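Local coordinates for class B carbapenemase GOB-18 (Elizabethkingia meningoseptica, PDB 5K0W), which probably hydrolyses beta-lactam antibiotics, carbapenems among them, as a zinc-dependent class B metallo-beta-lactamase, at residues Tyr119-Asp124 with Gly178-Ile183; Leu170-His175 with Ala223-Val228. All blocks are in the same frame, centred on the assembly; numbering follows the deposited sequence.

Interaction 1 of 2, residues Tyr119-Asp124 with Gly178-Ile183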
# COMPACT_ATOMS: atom_id res chain seq x y z
N TYR A 119 -2.64 11.00 -6.02
CA TYR A 119 -1.28 11.00 -6.56
C TYR A 119 -0.80 9.55 -6.63
O TYR A 119 -0.95 8.81 -5.66
CB TYR A 119 -0.33 11.82 -5.65
CG TYR A 119 -0.73 13.24 -5.31
CD1 TYR A 119 -1.65 13.93 -6.10
CD2 TYR A 119 -0.13 13.93 -4.27
CE1 TYR A 119 -2.00 15.25 -5.82
CE2 TYR A 119 -0.47 15.25 -3.97
CZ TYR A 119 -1.40 15.91 -4.75
OH TYR A 119 -1.73 17.21 -4.47
N VAL A 120 -0.24 9.14 -7.76
CA VAL A 120 0.22 7.77 -7.96
C VAL A 120 1.55 7.67 -8.74
O VAL A 120 1.90 8.60 -9.48
CB VAL A 120 -0.91 6.92 -8.60
CG1 VAL A 120 -0.90 7.04 -10.13
CG2 VAL A 120 -0.82 5.47 -8.15
N ASP A 121 2.25 6.52 -8.58
CA ASP A 121 3.48 6.19 -9.29
C ASP A 121 3.15 6.21 -10.77
O ASP A 121 2.14 5.62 -11.17
CB ASP A 121 3.94 4.79 -8.89
CG ASP A 121 5.39 4.47 -9.22
OD1 ASP A 121 5.76 4.54 -10.42
OD2 ASP A 121 6.13 4.07 -8.30
N LYS A 122 3.96 6.92 -11.58
CA LYS A 122 3.73 7.06 -13.01
C LYS A 122 3.50 5.72 -13.71
O LYS A 122 2.55 5.60 -14.49
CB LYS A 122 4.85 7.85 -13.68
CG LYS A 122 4.45 8.50 -15.00
CD LYS A 122 5.63 9.18 -15.64
CE LYS A 122 5.24 9.95 -16.88
NZ LYS A 122 6.25 9.75 -17.95
N ALA A 123 4.31 4.70 -13.37
CA ALA A 123 4.21 3.37 -13.97
C ALA A 123 2.87 2.64 -13.82
O ALA A 123 2.62 1.71 -14.59
CB ALA A 123 5.35 2.50 -13.49
N ASP A 124 2.02 3.02 -12.84
CA ASP A 124 0.74 2.35 -12.60
C ASP A 124 -0.51 3.08 -13.14
O ASP A 124 -1.62 2.57 -13.00
CB ASP A 124 0.58 1.97 -11.12
CG ASP A 124 1.08 0.57 -10.75
OD1 ASP A 124 1.18 -0.32 -11.67
OD2 ASP A 124 1.31 0.33 -9.53
N GLY A 178 4.31 -0.09 -11.05
CA GLY A 178 4.54 1.08 -10.21
C GLY A 178 4.31 0.87 -8.73
O GLY A 178 3.84 1.78 -8.05
N SER A 179 4.62 -0.34 -8.21
CA SER A 179 4.49 -0.55 -6.77
C SER A 179 5.55 0.33 -6.08
O SER A 179 6.59 0.63 -6.67
CB SER A 179 4.63 -2.02 -6.37
OG SER A 179 5.47 -2.77 -7.23
N CYS A 180 5.22 0.87 -4.92
CA CYS A 180 6.12 1.77 -4.23
C CYS A 180 5.96 1.73 -2.73
O CYS A 180 4.96 1.21 -2.21
CB CYS A 180 5.95 3.19 -4.76
SG CYS A 180 4.26 3.82 -4.63
N SER A 181 6.93 2.29 -2.03
CA SER A 181 6.88 2.40 -0.58
C SER A 181 6.98 3.88 -0.26
O SER A 181 7.33 4.68 -1.14
CB SER A 181 8.02 1.63 0.08
OG SER A 181 8.00 0.26 -0.26
N PHE A 182 6.68 4.24 0.99
CA PHE A 182 6.77 5.63 1.43
C PHE A 182 7.60 5.73 2.68
O PHE A 182 7.56 4.85 3.54
CB PHE A 182 5.38 6.26 1.62
CG PHE A 182 4.55 6.29 0.37
CD1 PHE A 182 4.63 7.35 -0.52
CD2 PHE A 182 3.65 5.25 0.09
CE1 PHE A 182 3.83 7.38 -1.67
CE2 PHE A 182 2.88 5.27 -1.08
CZ PHE A 182 2.97 6.34 -1.95
N ILE A 183 8.40 6.79 2.76
CA ILE A 183 9.26 7.04 3.90
C ILE A 183 9.04 8.46 4.40
O ILE A 183 9.02 9.41 3.61
CB ILE A 183 10.76 6.62 3.64
CG1 ILE A 183 11.56 6.50 4.93
CG2 ILE A 183 11.47 7.50 2.59
CD1 ILE A 183 12.42 5.28 4.96
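Ala123 and Gly178 bring the two backbones together, with their CA atoms 4.4 Å apart, where strand 117-121 gives way to a 3-10 turn and the loop before strand 180-187 passes by. No backbone hydrogen bond joins the two segments; the turn is instead held internally, Asp124 N donating to Asp121 O. Gly178 packs against Asp121, Ala123 and Asp124, and glycine suits this place because a side chain here would point into the turn. The methyl group of Ala123, directed toward the loop, is small enough to pack on Gly178 CA at 3.7 Å. The one bond across the contact is weak: Gly178 N reaches Asp124 OD1 at 3.2 Å with an N-H...O angle of 147°. The other carboxylate oxygen, OD2, is hydrogen-bonded to Thr176 OG1, two residues before Gly178, so Asp124 touches this loop at two places, one of them only weakly. Asp121 works differently. With CG anti to the backbone N (chi1 -163°), its carboxylate turns back over the start of the 3-10 turn, and OD1 uses its anti lone pair to accept from Ala123 N at 3.3 Å, making an Asx turn. Its OD2 pairs with His171 ND1, yet also sits 3.2 Å from Gly178 O, a second acceptor to which it is not bonded. Cys180, compact and weakly polar, brings its CB to 3.7 Å from Asp121 OD2 and packs on Leu169. Ser179 faces the other way; its OG lies within hydrogen-bonding reach of His172 O and Thr176 O, which compete for its single proton. The connections of two sheets, seven-stranded and five-stranded, thus meet near the zinc ligands Gln98 and His175, as in the alpha-beta/beta-alpha sandwich of the metallo-beta-lactamase fold.

Interaction 2 of 2, residues Leu170-His175 with Ala223-Val228. With ZN (zinc ion), chain D.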
# COMPACT_ATOMS: atom_id res chain seq x y z
N LEU A 170 9.20 5.96 -2.77
CA LEU A 170 10.32 5.09 -3.12
C LEU A 170 9.80 4.09 -4.15
O LEU A 170 8.99 3.23 -3.81
CB LEU A 170 10.90 4.36 -1.88
CG LEU A 170 11.29 5.23 -0.67
CD1 LEU A 170 11.56 4.37 0.54
CD2 LEU A 170 12.49 6.11 -0.96
N HIS A 171 10.22 4.24 -5.42
CA HIS A 171 9.82 3.36 -6.51
C HIS A 171 10.37 1.95 -6.26
O HIS A 171 11.59 1.75 -6.25
CB HIS A 171 10.30 3.94 -7.84
CG HIS A 171 9.82 3.22 -9.06
ND1 HIS A 171 8.47 3.08 -9.35
CD2 HIS A 171 10.53 2.66 -10.07
CE1 HIS A 171 8.40 2.41 -10.48
NE2 HIS A 171 9.61 2.13 -10.96
N HIS A 172 9.46 0.99 -5.99
CA HIS A 172 9.78 -0.41 -5.72
C HIS A 172 8.98 -1.32 -6.67
O HIS A 172 8.03 -1.98 -6.23
CB HIS A 172 9.51 -0.74 -4.24
CG HIS A 172 10.46 -0.05 -3.29
ND1 HIS A 172 10.10 0.23 -1.99
CD2 HIS A 172 11.73 0.39 -3.48
CE1 HIS A 172 11.13 0.84 -1.44
NE2 HIS A 172 12.14 0.95 -2.30
N PRO A 173 9.30 -1.34 -8.00
CA PRO A 173 8.48 -2.13 -8.94
C PRO A 173 8.63 -3.65 -8.85
O PRO A 173 9.46 -4.16 -8.11
CB PRO A 173 8.90 -1.59 -10.31
CG PRO A 173 10.30 -1.12 -10.12
CD PRO A 173 10.38 -0.61 -8.71
N GLY A 174 7.80 -4.35 -9.61
CA GLY A 174 7.81 -5.80 -9.67
C GLY A 174 6.44 -6.35 -9.38
O GLY A 174 5.81 -6.92 -10.26
N HIS A 175 5.96 -6.18 -8.15
CA HIS A 175 4.65 -6.67 -7.76
C HIS A 175 3.59 -6.09 -8.72
O HIS A 175 2.67 -6.80 -9.14
CB HIS A 175 4.38 -6.35 -6.29
CG HIS A 175 3.14 -7.00 -5.77
ND1 HIS A 175 3.15 -8.29 -5.24
CD2 HIS A 175 1.86 -6.53 -5.74
CE1 HIS A 175 1.90 -8.55 -4.89
NE2 HIS A 175 1.09 -7.52 -5.18
N ALA A 223 14.89 -6.95 -9.47
CA ALA A 223 16.32 -6.95 -9.18
C ALA A 223 16.76 -5.61 -8.58
O ALA A 223 17.47 -5.60 -7.56
CB ALA A 223 17.12 -7.30 -10.42
N TYR A 224 16.28 -4.49 -9.15
CA TYR A 224 16.56 -3.15 -8.65
C TYR A 224 15.96 -3.05 -7.23
O TYR A 224 16.69 -2.78 -6.28
CB TYR A 224 15.95 -2.11 -9.60
CG TYR A 224 15.78 -0.72 -9.02
CD1 TYR A 224 14.59 -0.35 -8.38
CD2 TYR A 224 16.78 0.24 -9.16
CE1 TYR A 224 14.43 0.93 -7.84
CE2 TYR A 224 16.62 1.52 -8.65
CZ TYR A 224 15.45 1.87 -7.99
OH TYR A 224 15.30 3.15 -7.49
N THR A 225 14.62 -3.33 -7.12
CA THR A 225 13.80 -3.33 -5.91
C THR A 225 14.47 -4.00 -4.73
O THR A 225 14.48 -3.41 -3.65
CB THR A 225 12.39 -3.84 -6.22
OG1 THR A 225 11.84 -2.98 -7.19
CG2 THR A 225 11.46 -3.80 -5.00
N PHE A 226 15.06 -5.20 -4.93
CA PHE A 226 15.76 -5.90 -3.85
C PHE A 226 17.01 -5.13 -3.41
O PHE A 226 17.25 -4.99 -2.21
CB PHE A 226 16.06 -7.37 -4.19
CG PHE A 226 14.84 -8.28 -4.22
CD1 PHE A 226 14.17 -8.60 -3.05
CD2 PHE A 226 14.42 -8.87 -5.40
CE1 PHE A 226 13.06 -9.46 -3.07
CE2 PHE A 226 13.31 -9.71 -5.42
CZ PHE A 226 12.64 -10.00 -4.25
N GLY A 227 17.72 -4.57 -4.38
CA GLY A 227 18.91 -3.78 -4.11
C GLY A 227 18.61 -2.56 -3.25
O GLY A 227 19.18 -2.41 -2.17
N VAL A 228 17.70 -1.72 -3.71
CA VAL A 228 17.29 -0.47 -3.06
C VAL A 228 16.60 -0.68 -1.67
O VAL A 228 16.86 0.08 -0.74
CB VAL A 228 16.49 0.41 -4.08
CG1 VAL A 228 15.15 -0.21 -4.46
CG2 VAL A 228 16.31 1.84 -3.59
ZN ZN D . -0.94 -7.20 -5.01
O HOH W 1 -1.04 -7.95 -3.08
O HOH W 2 -1.43 -9.30 -5.49
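Thr225 OG1 lies between two carbonyl oxygens: Pro173 O, 2.8 Å away, and Asp221 O, one turn earlier in helix 218-230. Both are within hydrogen-bonding reach, and the geometry does not settle which one the single hydroxyl proton serves. The hydroxyl stands beside the backbone N (chi1 -60°), from where it can meet its own helix and the neighbouring loop together. Threonine also supplies a methyl group, and its CG2 packs against His172 CB at 3.7 Å. Pro173, whose ring nitrogen has no hydrogen to give, offers its carbonyl to the helix and sets its CD over the rim of one face of the His171 ring. That same CD lies 4.2 Å from Tyr224 CD1, while the edge of the tyrosine ring, at CE1, points in plane to His171 O at 3.4 Å. One turn further on, Val228 crosses the His172 ring obliquely, its CG1 being 3.6 Å from His172 CD2. At Gly174, phi is 126° and psi -67°, a backbone shape suited to glycine, and the chain then turns to His175, whose NE2 binds zinc at 2.1 Å. Gln98, His100 and two waters complete that site. A shared hydroxyl, backed by Thr225 CG2, Val228 CG1 and the proline ring, therefore links the helix to the loop that leads to a metal ligand.

Residues 170-175 and 178-183 lie on the neighbouring strands 165-171 and 180-187 and on the connection between them, so the two contacts share one sheet. Interaction 1 is buried and joins the end of strand 117-121, of the seven-stranded sheet, to the loop entering strand 180-187; interaction 2, only partly buried, lays helix 218-230 on the end of strand 165-171. Ser181 OG, probably hydrogen-bonded to His172 ND1 at 2.7 Å, ties them together, as does the Asp121-His171 pair, and Cys180 CB packs on Leu170 O. The interior contact is two aspartates packed about a glycine, with one weak N-H bond across; the helix contact relies on a hydroxyl, a tyrosine ring edge and methyl groups.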